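Local coordinates for uncharacterized protein (Magnetospirillum magneticum AMB-1, PDB 5MU5), which is a Maf glycosyltransferase involved in flagella formation, probably by transferring sugar to flagellin, at residues 136-141 against 211-216; 77-82 against 140-145; 14-19 against 29-34; 607-612 against 619-624. One frame throughout, in Å; residues are numbered along the deposited sequence.

From the N terminus, contact 3 (14-19 with 29-34) comes first. It closes a short helical hairpin and is complete before the others begin. Contact 2 (77-82 with 140-145) closes a wider loop. Contact 1 (136-141 with 211-216) opens where contact 2 ends, so the two loops overlap and cross at helix 134-142. They share Glu140 and Gln141, and the Asp142-Arg211 salt bridge joins them. Together they tie this helix to the loop after helix 61-71 and to edge strand 211-214. Contact 4 (607-612 with 619-624) closes the short connection between two helices of the C-terminal bundle. Its Tyr607 packs against Ala82 of contact 2, although the sequence separation is large.

Contact 1: 136-141 against 211-216; sequences PILLEQ and RLFVAY
Gln141 and Arg211 carry the polar half of this contact. The guanidinium meets the amide oxygen end-on, with two nitrogens on one atom. Arg211 NH1 donates to Gln141 OE1 at 2.7 Å, and Arg211 NH2 donates to the same Gln141 OE1 at 3.0 Å. The oxygen lies close to the guanidinium plane. Seen from the amide, both donors arrive from the same face; NH1 stands above the carbonyl plane and NH2 is tilted from it. The bend of the arginine chain at chi2 (74°) turns its end to the helix. Arg211 NH1 also makes a salt bridge with Asp142, and NH2 bonds to Thr72. Gln141 NE2 is held by the carbonyl of Ala69, which fixes the turn of the amide.

The contact belongs to a Rossmann-like unit. Helix 134-142 is the crossover between parallel strands 123-127 and 146-150. It runs antiparallel to edge strand 211-214, the other neighbour of 123-127, with segment axes 11.0 Å apart.

The apolar half rests on Leu138, whose two methyls part. Leu138 CD2 sits over one face of the guanidinium, towards its rim, 3.3 Å from Arg211 NH2. Leu138 CD1 turns to the next residue on the same side of the strand and lies 3.8 Å from Phe213 CG. This is a CH-pi contact: CD1 stands over the ring face, 4.2 Å from the Phe213 centroid and 27° off the normal. Met124 of the adjoining strand touches both Leu138 and Arg211, and Ile65 of helix 61-71 packs on Phe213.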
# COMPACT_ATOMS: atom_id res chain seq x y z
N PRO A 136 -4.31 22.75 24.01
CA PRO A 136 -4.45 22.27 25.37
C PRO A 136 -5.75 21.50 25.57
O PRO A 136 -5.73 20.41 26.11
CB PRO A 136 -4.49 23.55 26.20
CG PRO A 136 -3.81 24.59 25.38
CD PRO A 136 -3.92 24.18 23.95
N ILE A 137 -6.86 22.06 25.09
CA ILE A 137 -8.18 21.45 25.28
C ILE A 137 -8.33 20.10 24.56
O ILE A 137 -8.79 19.13 25.16
CB ILE A 137 -9.31 22.41 24.83
CG1 ILE A 137 -9.30 23.68 25.68
CG2 ILE A 137 -10.68 21.72 24.93
CD1 ILE A 137 -10.10 24.83 25.11
N LEU A 138 -7.95 20.03 23.29
CA LEU A 138 -8.06 18.79 22.51
C LEU A 138 -7.18 17.68 23.11
O LEU A 138 -7.57 16.52 23.16
CB LEU A 138 -7.66 19.04 21.04
CG LEU A 138 -8.49 20.03 20.21
CD1 LEU A 138 -7.84 20.32 18.86
CD2 LEU A 138 -9.89 19.50 20.00
N LEU A 139 -6.00 18.05 23.58
CA LEU A 139 -5.07 17.09 24.18
C LEU A 139 -5.60 16.52 25.47
O LEU A 139 -5.53 15.31 25.69
CB LEU A 139 -3.70 17.75 24.43
CG LEU A 139 -3.01 18.16 23.12
CD1 LEU A 139 -1.75 18.97 23.41
CD2 LEU A 139 -2.70 16.96 22.23
N GLU A 140 -6.17 17.38 26.31
CA GLU A 140 -6.76 16.95 27.57
C GLU A 140 -7.97 16.03 27.35
O GLU A 140 -8.17 15.08 28.09
CB GLU A 140 -7.15 18.17 28.42
CG GLU A 140 -7.48 17.86 29.87
CD GLU A 140 -8.85 17.22 30.06
OE1 GLU A 140 -9.81 17.57 29.32
OE2 GLU A 140 -8.98 16.36 30.96
N GLN A 141 -8.77 16.30 26.31
CA GLN A 141 -9.94 15.48 26.02
C GLN A 141 -9.56 14.10 25.52
O GLN A 141 -10.04 13.10 26.03
CB GLN A 141 -10.82 16.17 24.98
CG GLN A 141 -11.51 17.45 25.46
CD GLN A 141 -12.15 18.23 24.32
OE1 GLN A 141 -11.73 18.11 23.17
NE2 GLN A 141 -13.16 19.02 24.62
N ARG A 211 -9.81 12.23 16.15
CA ARG A 211 -10.34 13.57 16.26
C ARG A 211 -9.84 14.42 15.11
O ARG A 211 -8.63 14.46 14.83
CB ARG A 211 -9.89 14.20 17.59
CG ARG A 211 -10.54 15.54 17.93
CD ARG A 211 -11.98 15.40 18.36
NE ARG A 211 -12.52 16.67 18.86
CZ ARG A 211 -12.41 17.11 20.11
NH1 ARG A 211 -11.76 16.41 21.03
NH2 ARG A 211 -12.95 18.29 20.44
N LEU A 212 -10.76 15.10 14.44
CA LEU A 212 -10.45 16.04 13.38
C LEU A 212 -10.83 17.44 13.86
O LEU A 212 -11.85 17.61 14.52
CB LEU A 212 -11.28 15.69 12.16
CG LEU A 212 -11.11 14.26 11.66
CD1 LEU A 212 -12.11 13.99 10.56
CD2 LEU A 212 -9.69 14.06 11.17
N PHE A 213 -9.99 18.43 13.56
CA PHE A 213 -10.24 19.80 14.00
C PHE A 213 -9.62 20.82 13.04
O PHE A 213 -8.44 20.73 12.70
CB PHE A 213 -9.69 20.01 15.40
CG PHE A 213 -10.23 21.23 16.07
CD1 PHE A 213 -11.41 21.17 16.80
CD2 PHE A 213 -9.56 22.46 15.96
CE1 PHE A 213 -11.94 22.31 17.39
CE2 PHE A 213 -10.08 23.60 16.56
CZ PHE A 213 -11.27 23.53 17.27
N VAL A 214 -10.43 21.79 12.62
CA VAL A 214 -10.01 22.81 11.70
C VAL A 214 -9.79 24.06 12.55
O VAL A 214 -10.72 24.53 13.19
CB VAL A 214 -11.07 23.02 10.60
CG1 VAL A 214 -10.77 24.26 9.77
CG2 VAL A 214 -11.16 21.78 9.70
N ALA A 215 -8.56 24.57 12.57
CA ALA A 215 -8.21 25.69 13.47
C ALA A 215 -8.75 27.05 13.07
O ALA A 215 -8.99 27.87 13.93
CB ALA A 215 -6.69 25.77 13.65
N TYR A 216 -8.89 27.31 11.79
CA TYR A 216 -9.42 28.57 11.30
C TYR A 216 -10.05 28.28 9.96
O TYR A 216 -9.93 27.15 9.44
CB TYR A 216 -8.33 29.63 11.20
CG TYR A 216 -7.08 29.21 10.44
CD1 TYR A 216 -7.00 29.35 9.06
CD2 TYR A 216 -5.98 28.70 11.11
CE1 TYR A 216 -5.86 28.99 8.36
CE2 TYR A 216 -4.84 28.32 10.42
CZ TYR A 216 -4.79 28.47 9.05
OH TYR A 216 -3.66 28.11 8.36

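Contact 2: 77-82 against 140-145; sequences DHRISA and EQDNPA
Arg79 sets out with CG beside its own backbone N, then bends at chi2 (-81°) and runs straight to its guanidinium. This carries the charged end across to Asp142, although the two CA atoms are 11.5 Å apart. Asp142 likewise has CG beside its backbone N, and its carboxylate comes to meet the arginine from the opposite direction. The result is a buried salt bridge. Arg79 NH2 donates to Asp142 OD1 at 2.8 Å, with an N-H...O angle of 158°. The oxygen lies near the guanidinium plane and is met on its syn side. Arg79 NH1 adds only a weak bond to the same Asp142 OD1, at 3.4 Å. The flat groups are strongly turned, with planes 75° apart, so the arginine faces one oxygen and not the pair.

OD2 is taken by Arg211, so two arginines share the carboxylate at the last turn of the helix, and their charge would probably offset its burial. Arg79 NH2 also bonds to Ala73 O, NH1 bonds to the carbonyls of Trp209 and Gly120, and the guanidinium makes a cation-pi contact with Trp209. A leucine in place of Arg79 would probably leave Asp142 OD1 without its charged mate and those three carbonyls without their donor.

Asn143, with positive phi, ends helix 134-142 just after the bridge. The bridge therefore pins that C-terminal end, which leads to strand 146-150, to the loop between helices 61-71 and 92-107. That loop runs beside strand 211-214, where the His78 backbone hydrogen-bonds to that of Leu212, and Ile80 packs on helix 219-235.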
# COMPACT_ATOMS: atom_id res chain seq x y z
N ASP A 77 -19.50 13.71 14.19
CA ASP A 77 -19.25 14.52 12.98
C ASP A 77 -17.78 14.88 12.83
O ASP A 77 -17.28 14.99 11.72
CB ASP A 77 -20.02 15.84 12.99
CG ASP A 77 -21.54 15.67 12.82
OD1 ASP A 77 -22.06 14.54 12.66
OD2 ASP A 77 -22.21 16.73 12.85
N HIS A 78 -17.10 15.09 13.96
CA HIS A 78 -15.71 15.55 14.00
C HIS A 78 -14.72 14.40 14.30
O HIS A 78 -13.70 14.59 14.97
CB HIS A 78 -15.60 16.65 15.07
CG HIS A 78 -16.73 17.64 15.01
ND1 HIS A 78 -16.90 18.51 13.95
CD2 HIS A 78 -17.77 17.85 15.84
CE1 HIS A 78 -17.99 19.23 14.15
NE2 HIS A 78 -18.53 18.86 15.29
N ARG A 79 -15.05 13.21 13.80
CA ARG A 79 -14.31 11.99 14.05
C ARG A 79 -14.34 11.09 12.83
O ARG A 79 -15.27 11.15 12.03
CB ARG A 79 -15.02 11.21 15.17
CG ARG A 79 -15.07 11.90 16.51
CD ARG A 79 -13.77 11.72 17.26
NE ARG A 79 -13.84 12.33 18.57
CZ ARG A 79 -12.91 12.20 19.51
NH1 ARG A 79 -11.85 11.47 19.30
NH2 ARG A 79 -13.06 12.79 20.67
N ILE A 80 -13.32 10.25 12.70
CA ILE A 80 -13.37 9.14 11.77
C ILE A 80 -14.22 8.06 12.45
O ILE A 80 -14.03 7.79 13.63
CB ILE A 80 -11.95 8.58 11.49
CG1 ILE A 80 -11.05 9.64 10.83
CG2 ILE A 80 -11.99 7.33 10.64
CD1 ILE A 80 -11.54 10.18 9.50
N SER A 81 -15.15 7.46 11.71
CA SER A 81 -15.95 6.32 12.18
C SER A 81 -15.83 5.17 11.19
O SER A 81 -16.71 4.99 10.32
CB SER A 81 -17.42 6.69 12.32
OG SER A 81 -17.57 7.77 13.22
N ALA A 82 -14.76 4.38 11.32
CA ALA A 82 -14.50 3.23 10.43
C ALA A 82 -14.96 1.89 11.02
O ALA A 82 -14.28 1.34 11.88
CB ALA A 82 -13.01 3.16 10.10
N GLU A 140 -6.17 17.38 26.31
CA GLU A 140 -6.76 16.95 27.57
C GLU A 140 -7.97 16.03 27.35
O GLU A 140 -8.17 15.08 28.09
CB GLU A 140 -7.15 18.17 28.42
CG GLU A 140 -7.48 17.86 29.87
CD GLU A 140 -8.85 17.22 30.06
OE1 GLU A 140 -9.81 17.57 29.32
OE2 GLU A 140 -8.98 16.36 30.96
N GLN A 141 -8.77 16.30 26.31
CA GLN A 141 -9.94 15.48 26.02
C GLN A 141 -9.56 14.10 25.52
O GLN A 141 -10.04 13.10 26.03
CB GLN A 141 -10.82 16.17 24.98
CG GLN A 141 -11.51 17.45 25.46
CD GLN A 141 -12.15 18.23 24.32
OE1 GLN A 141 -11.73 18.11 23.17
NE2 GLN A 141 -13.16 19.02 24.62
N ASP A 142 -8.68 14.04 24.52
CA ASP A 142 -8.38 12.78 23.83
C ASP A 142 -7.10 12.06 24.22
O ASP A 142 -6.99 10.86 24.01
CB ASP A 142 -8.35 13.03 22.33
CG ASP A 142 -9.70 13.47 21.77
OD1 ASP A 142 -10.73 12.90 22.18
OD2 ASP A 142 -9.72 14.36 20.92
N ASN A 143 -6.13 12.79 24.76
CA ASN A 143 -4.81 12.22 25.05
C ASN A 143 -4.29 11.34 23.89
O ASN A 143 -4.03 10.15 24.05
CB ASN A 143 -4.87 11.46 26.36
CG ASN A 143 -3.50 11.04 26.86
OD1 ASN A 143 -2.55 11.84 26.89
ND2 ASN A 143 -3.38 9.78 27.26
N PRO A 144 -4.18 11.93 22.69
CA PRO A 144 -3.78 11.15 21.53
C PRO A 144 -2.33 10.69 21.62
O PRO A 144 -1.54 11.30 22.32
CB PRO A 144 -3.96 12.14 20.38
CG PRO A 144 -3.74 13.47 21.01
CD PRO A 144 -4.39 13.34 22.35
N ALA A 145 -2.00 9.60 20.96
CA ALA A 145 -0.65 9.10 20.91
C ALA A 145 0.05 9.64 19.66
O ALA A 145 1.26 9.73 19.64
CB ALA A 145 -0.67 7.58 20.87

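Contact 3: 14-19 against 29-34; sequences ANLEAF and RLRVHR. Unlike the reference sequence in segment 14-19: Asn15 (reference Tyr).
In the helical hairpin at the N terminus, formed by helices 9-22 and 24-32, Phe19 of the first helix meets Leu30 of the second. Leu30 CD1 stands over the middle of one ring face. It is 3.7 Å from the Phe19 centroid and 14° off the normal, a well-centred CH-pi contact. The same methyl is 3.7 Å from Phe19 CG. The first torsion of Leu16 (-178°) carries its methyls across towards the second helix. Leu16 CD1 comes 3.9 Å from Leu30 CB, and the two leucines pass side by side, pointing opposite ways. Leu16 CD1 is also 3.9 Å from the backbone Arg31 N. At the outer margin, Leu16 CD2 rests on the aliphatic start of Arg31, 4.2 Å from Arg31 CG. The guanidinium of Arg31 turns outward to a salt bridge with Glu28. An alanine in place of Phe19 has no ring, and would probably leave a gap under Leu30 CD1 and Trp166 without its edge-to-face partner. Both residues reach further into the domain. Phe19 meets Trp166 edge-to-face and touches Leu170 of helix 166-171, while Leu30 packs on Phe154 and Tyr158 of helix 154-160.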
# COMPACT_ATOMS: atom_id res chain seq x y z
N ALA A 14 12.30 28.64 25.45
CA ALA A 14 12.04 27.26 25.85
C ALA A 14 11.44 26.43 24.69
O ALA A 14 11.83 25.29 24.50
CB ALA A 14 11.14 27.23 27.07
N ASN A 15 10.50 26.98 23.93
CA ASN A 15 9.95 26.27 22.77
C ASN A 15 10.96 26.13 21.64
O ASN A 15 11.05 25.09 21.02
CB ASN A 15 8.72 27.00 22.20
CG ASN A 15 7.51 26.89 23.10
OD1 ASN A 15 7.36 25.93 23.84
ND2 ASN A 15 6.63 27.87 23.02
N LEU A 16 11.72 27.18 21.36
CA LEU A 16 12.69 27.10 20.28
C LEU A 16 13.73 26.04 20.60
O LEU A 16 14.13 25.26 19.73
CB LEU A 16 13.35 28.46 20.03
CG LEU A 16 14.36 28.50 18.89
CD1 LEU A 16 13.71 28.07 17.58
CD2 LEU A 16 14.95 29.90 18.74
N GLU A 17 14.14 25.98 21.86
CA GLU A 17 15.10 24.96 22.30
C GLU A 17 14.56 23.55 22.07
O GLU A 17 15.27 22.68 21.57
CB GLU A 17 15.44 25.16 23.79
CG GLU A 17 16.28 26.40 24.08
CD GLU A 17 16.36 26.76 25.57
OE1 GLU A 17 15.56 26.25 26.38
OE2 GLU A 17 17.24 27.58 25.93
N ALA A 18 13.29 23.33 22.42
CA ALA A 18 12.65 22.03 22.27
C ALA A 18 12.60 21.59 20.81
O ALA A 18 12.91 20.46 20.50
CB ALA A 18 11.26 22.05 22.87
N PHE A 19 12.20 22.49 19.91
CA PHE A 19 12.26 22.18 18.48
C PHE A 19 13.68 21.83 18.05
O PHE A 19 13.88 20.83 17.38
CB PHE A 19 11.71 23.32 17.63
CG PHE A 19 10.21 23.33 17.52
CD1 PHE A 19 9.57 22.53 16.58
CD2 PHE A 19 9.45 24.12 18.34
CE1 PHE A 19 8.19 22.52 16.48
CE2 PHE A 19 8.08 24.13 18.24
CZ PHE A 19 7.44 23.34 17.31
N ARG A 29 14.72 26.01 11.07
CA ARG A 29 13.92 26.89 10.27
C ARG A 29 13.24 27.96 11.13
O ARG A 29 13.23 29.14 10.78
CB ARG A 29 12.90 26.05 9.50
CG ARG A 29 12.13 26.85 8.50
CD ARG A 29 11.19 25.99 7.70
NE ARG A 29 10.31 26.86 6.92
CZ ARG A 29 9.30 26.42 6.19
NH1 ARG A 29 9.03 25.11 6.12
NH2 ARG A 29 8.56 27.29 5.51
N LEU A 30 12.67 27.57 12.26
CA LEU A 30 12.12 28.54 13.19
C LEU A 30 13.15 29.57 13.69
O LEU A 30 12.81 30.75 13.86
CB LEU A 30 11.53 27.84 14.41
CG LEU A 30 10.20 27.15 14.13
CD1 LEU A 30 9.85 26.16 15.23
CD2 LEU A 30 9.09 28.20 13.98
N ARG A 31 14.39 29.14 13.91
CA ARG A 31 15.42 30.01 14.45
C ARG A 31 15.70 31.19 13.51
O ARG A 31 15.88 32.30 13.97
CB ARG A 31 16.73 29.22 14.69
CG ARG A 31 17.75 29.92 15.56
CD ARG A 31 19.06 29.14 15.73
NE ARG A 31 19.74 29.04 14.43
CZ ARG A 31 20.63 29.90 13.97
NH1 ARG A 31 21.07 30.92 14.71
NH2 ARG A 31 21.12 29.72 12.75
N VAL A 32 15.75 30.95 12.20
CA VAL A 32 16.12 32.00 11.24
C VAL A 32 14.93 32.65 10.53
O VAL A 32 15.13 33.50 9.69
CB VAL A 32 17.12 31.48 10.16
CG1 VAL A 32 18.42 31.03 10.81
CG2 VAL A 32 16.53 30.34 9.33
N HIS A 33 13.71 32.25 10.85
CA HIS A 33 12.54 32.76 10.13
C HIS A 33 12.27 34.22 10.49
O HIS A 33 12.40 34.61 11.65
CB HIS A 33 11.31 31.90 10.43
CG HIS A 33 10.08 32.31 9.69
ND1 HIS A 33 9.92 32.09 8.33
CD2 HIS A 33 8.95 32.92 10.11
CE1 HIS A 33 8.74 32.57 7.96
NE2 HIS A 33 8.13 33.07 9.02
N ARG A 34 11.93 35.01 9.48
CA ARG A 34 11.54 36.41 9.64
C ARG A 34 10.09 36.54 9.18
O ARG A 34 9.83 36.68 8.00
CB ARG A 34 12.44 37.33 8.80
CG ARG A 34 13.93 37.26 9.10
CD ARG A 34 14.29 37.75 10.50
NE ARG A 34 13.72 39.07 10.82
CZ ARG A 34 14.17 40.24 10.36
NH1 ARG A 34 15.21 40.31 9.53
NH2 ARG A 34 13.56 41.37 10.72

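Contact 4: 607-612 against 619-624; sequences YYVKRV and AEFWEI
Val609 and Phe621 make the closest touch, with Val609 CG1 3.5 Å from Phe621 CD2. The same methyl stands over one face of the indole, 4.3 Å from Trp622 CE2, so it serves both aromatic residues. Two more groups close in on the phenylalanine. Tyr608 CB lies 3.9 Å from Phe621 CE2, and Val612 CB lies 4.1 Å from Phe621 CD2. Phe621 CG is anti to the backbone N (chi1 -169°), which sends the ring across to Tyr608 and Val609 of the first helix, with Val612 beyond. In its plane, the ring edge faces the backbone Val609 N.

Behind this apolar layer, Arg611 folds back on Tyr607. Its NH1 donates to the carbonyl Tyr607 O at 2.9 Å and stands over one face of the Tyr607 ring, towards its rim. Arg611 also makes a salt bridge with Asp208 and bonds to Gln114 O.

The first segment runs from helix 589-609 into the short connection. The second lies at the start of helix 618-646 in the Maf helical bundle domain. Phe112, on strand 111-112, meets both Tyr608 and Phe621 edge-to-face. Helix 92-107 packs on the same two residues, and helix 568-579 touches Trp622.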
# COMPACT_ATOMS: atom_id res chain seq x y z
N TYR A 607 -11.91 -1.06 17.78
CA TYR A 607 -13.18 -0.51 17.40
C TYR A 607 -14.22 -0.82 18.48
O TYR A 607 -14.94 0.07 18.94
CB TYR A 607 -13.64 -1.07 16.04
CG TYR A 607 -14.98 -0.52 15.61
CD1 TYR A 607 -15.06 0.66 14.88
CD2 TYR A 607 -16.15 -1.16 15.97
CE1 TYR A 607 -16.30 1.17 14.50
CE2 TYR A 607 -17.38 -0.66 15.60
CZ TYR A 607 -17.45 0.51 14.86
OH TYR A 607 -18.69 1.00 14.50
N TYR A 608 -14.28 -2.07 18.91
CA TYR A 608 -15.34 -2.47 19.84
C TYR A 608 -15.13 -2.07 21.30
O TYR A 608 -16.11 -1.77 21.99
CB TYR A 608 -15.68 -3.96 19.68
CG TYR A 608 -16.38 -4.24 18.35
CD1 TYR A 608 -17.69 -3.84 18.15
CD2 TYR A 608 -15.72 -4.88 17.30
CE1 TYR A 608 -18.34 -4.09 16.95
CE2 TYR A 608 -16.36 -5.13 16.10
CZ TYR A 608 -17.67 -4.73 15.93
OH TYR A 608 -18.33 -4.95 14.75
N VAL A 609 -13.88 -2.03 21.78
CA VAL A 609 -13.66 -1.63 23.18
C VAL A 609 -14.10 -0.19 23.50
O VAL A 609 -14.52 0.09 24.62
CB VAL A 609 -12.21 -1.75 23.69
CG1 VAL A 609 -11.82 -3.19 23.79
CG2 VAL A 609 -11.24 -0.98 22.82
N LYS A 610 -13.96 0.72 22.54
CA LYS A 610 -14.43 2.09 22.72
C LYS A 610 -15.96 2.18 22.79
O LYS A 610 -16.48 3.19 23.20
CB LYS A 610 -14.06 2.95 21.53
CG LYS A 610 -12.60 3.19 21.28
CD LYS A 610 -12.53 4.21 20.16
CE LYS A 610 -11.18 4.19 19.50
NZ LYS A 610 -11.09 3.04 18.55
N ARG A 611 -16.66 1.16 22.32
CA ARG A 611 -18.11 1.19 22.17
C ARG A 611 -18.83 0.23 23.10
O ARG A 611 -20.06 0.17 23.12
CB ARG A 611 -18.45 0.87 20.71
CG ARG A 611 -18.03 1.97 19.75
CD ARG A 611 -18.22 1.56 18.30
NE ARG A 611 -17.90 2.65 17.36
CZ ARG A 611 -16.67 3.07 17.07
NH1 ARG A 611 -15.58 2.52 17.62
NH2 ARG A 611 -16.51 4.03 16.19
N VAL A 612 -18.08 -0.50 23.91
CA VAL A 612 -18.69 -1.48 24.79
C VAL A 612 -19.44 -0.80 25.95
O VAL A 612 -18.94 0.13 26.56
CB VAL A 612 -17.65 -2.49 25.31
CG1 VAL A 612 -16.73 -1.86 26.34
CG2 VAL A 612 -18.35 -3.72 25.87
N ALA A 619 -13.54 -3.30 31.57
CA ALA A 619 -12.41 -4.17 31.94
C ALA A 619 -12.68 -5.65 31.64
O ALA A 619 -11.75 -6.38 31.31
CB ALA A 619 -12.02 -3.99 33.41
N GLU A 620 -13.94 -6.06 31.76
CA GLU A 620 -14.33 -7.44 31.45
C GLU A 620 -14.11 -7.69 29.98
O GLU A 620 -13.66 -8.77 29.60
CB GLU A 620 -15.79 -7.71 31.77
CG GLU A 620 -16.15 -7.62 33.25
CD GLU A 620 -17.65 -7.73 33.50
OE1 GLU A 620 -18.34 -8.43 32.74
OE2 GLU A 620 -18.15 -7.14 34.48
N PHE A 621 -14.41 -6.71 29.14
CA PHE A 621 -14.22 -6.88 27.71
C PHE A 621 -12.75 -6.89 27.36
O PHE A 621 -12.32 -7.63 26.49
CB PHE A 621 -14.94 -5.81 26.91
CG PHE A 621 -14.99 -6.09 25.43
CD1 PHE A 621 -15.43 -7.30 24.95
CD2 PHE A 621 -14.63 -5.11 24.52
CE1 PHE A 621 -15.48 -7.55 23.59
CE2 PHE A 621 -14.69 -5.35 23.16
CZ PHE A 621 -15.10 -6.58 22.70
N TRP A 622 -11.97 -6.05 28.05
CA TRP A 622 -10.53 -6.09 27.91
C TRP A 622 -9.97 -7.48 28.25
O TRP A 622 -9.08 -7.97 27.57
CB TRP A 622 -9.86 -5.02 28.78
CG TRP A 622 -9.55 -3.75 28.04
CD1 TRP A 622 -10.03 -2.51 28.32
CD2 TRP A 622 -8.70 -3.62 26.89
NE1 TRP A 622 -9.52 -1.60 27.41
CE2 TRP A 622 -8.70 -2.25 26.54
CE3 TRP A 622 -7.92 -4.51 26.15
CZ2 TRP A 622 -7.97 -1.75 25.47
CZ3 TRP A 622 -7.19 -4.03 25.09
CH2 TRP A 622 -7.22 -2.66 24.74
N GLU A 623 -10.47 -8.12 29.30
CA GLU A 623 -10.02 -9.46 29.65
C GLU A 623 -10.39 -10.47 28.53
O GLU A 623 -9.58 -11.31 28.13
CB GLU A 623 -10.56 -9.88 31.02
CG GLU A 623 -10.45 -11.37 31.36
CD GLU A 623 -9.05 -11.96 31.14
OE1 GLU A 623 -8.04 -11.25 31.28
OE2 GLU A 623 -8.98 -13.17 30.83
N ILE A 624 -11.61 -10.36 28.00
CA ILE A 624 -12.02 -11.16 26.85
C ILE A 624 -11.07 -11.00 25.67
O ILE A 624 -10.69 -11.99 25.02
CB ILE A 624 -13.44 -10.80 26.42
CG1 ILE A 624 -14.43 -11.39 27.44
CG2 ILE A 624 -13.75 -11.34 25.03
CD1 ILE A 624 -15.86 -10.94 27.28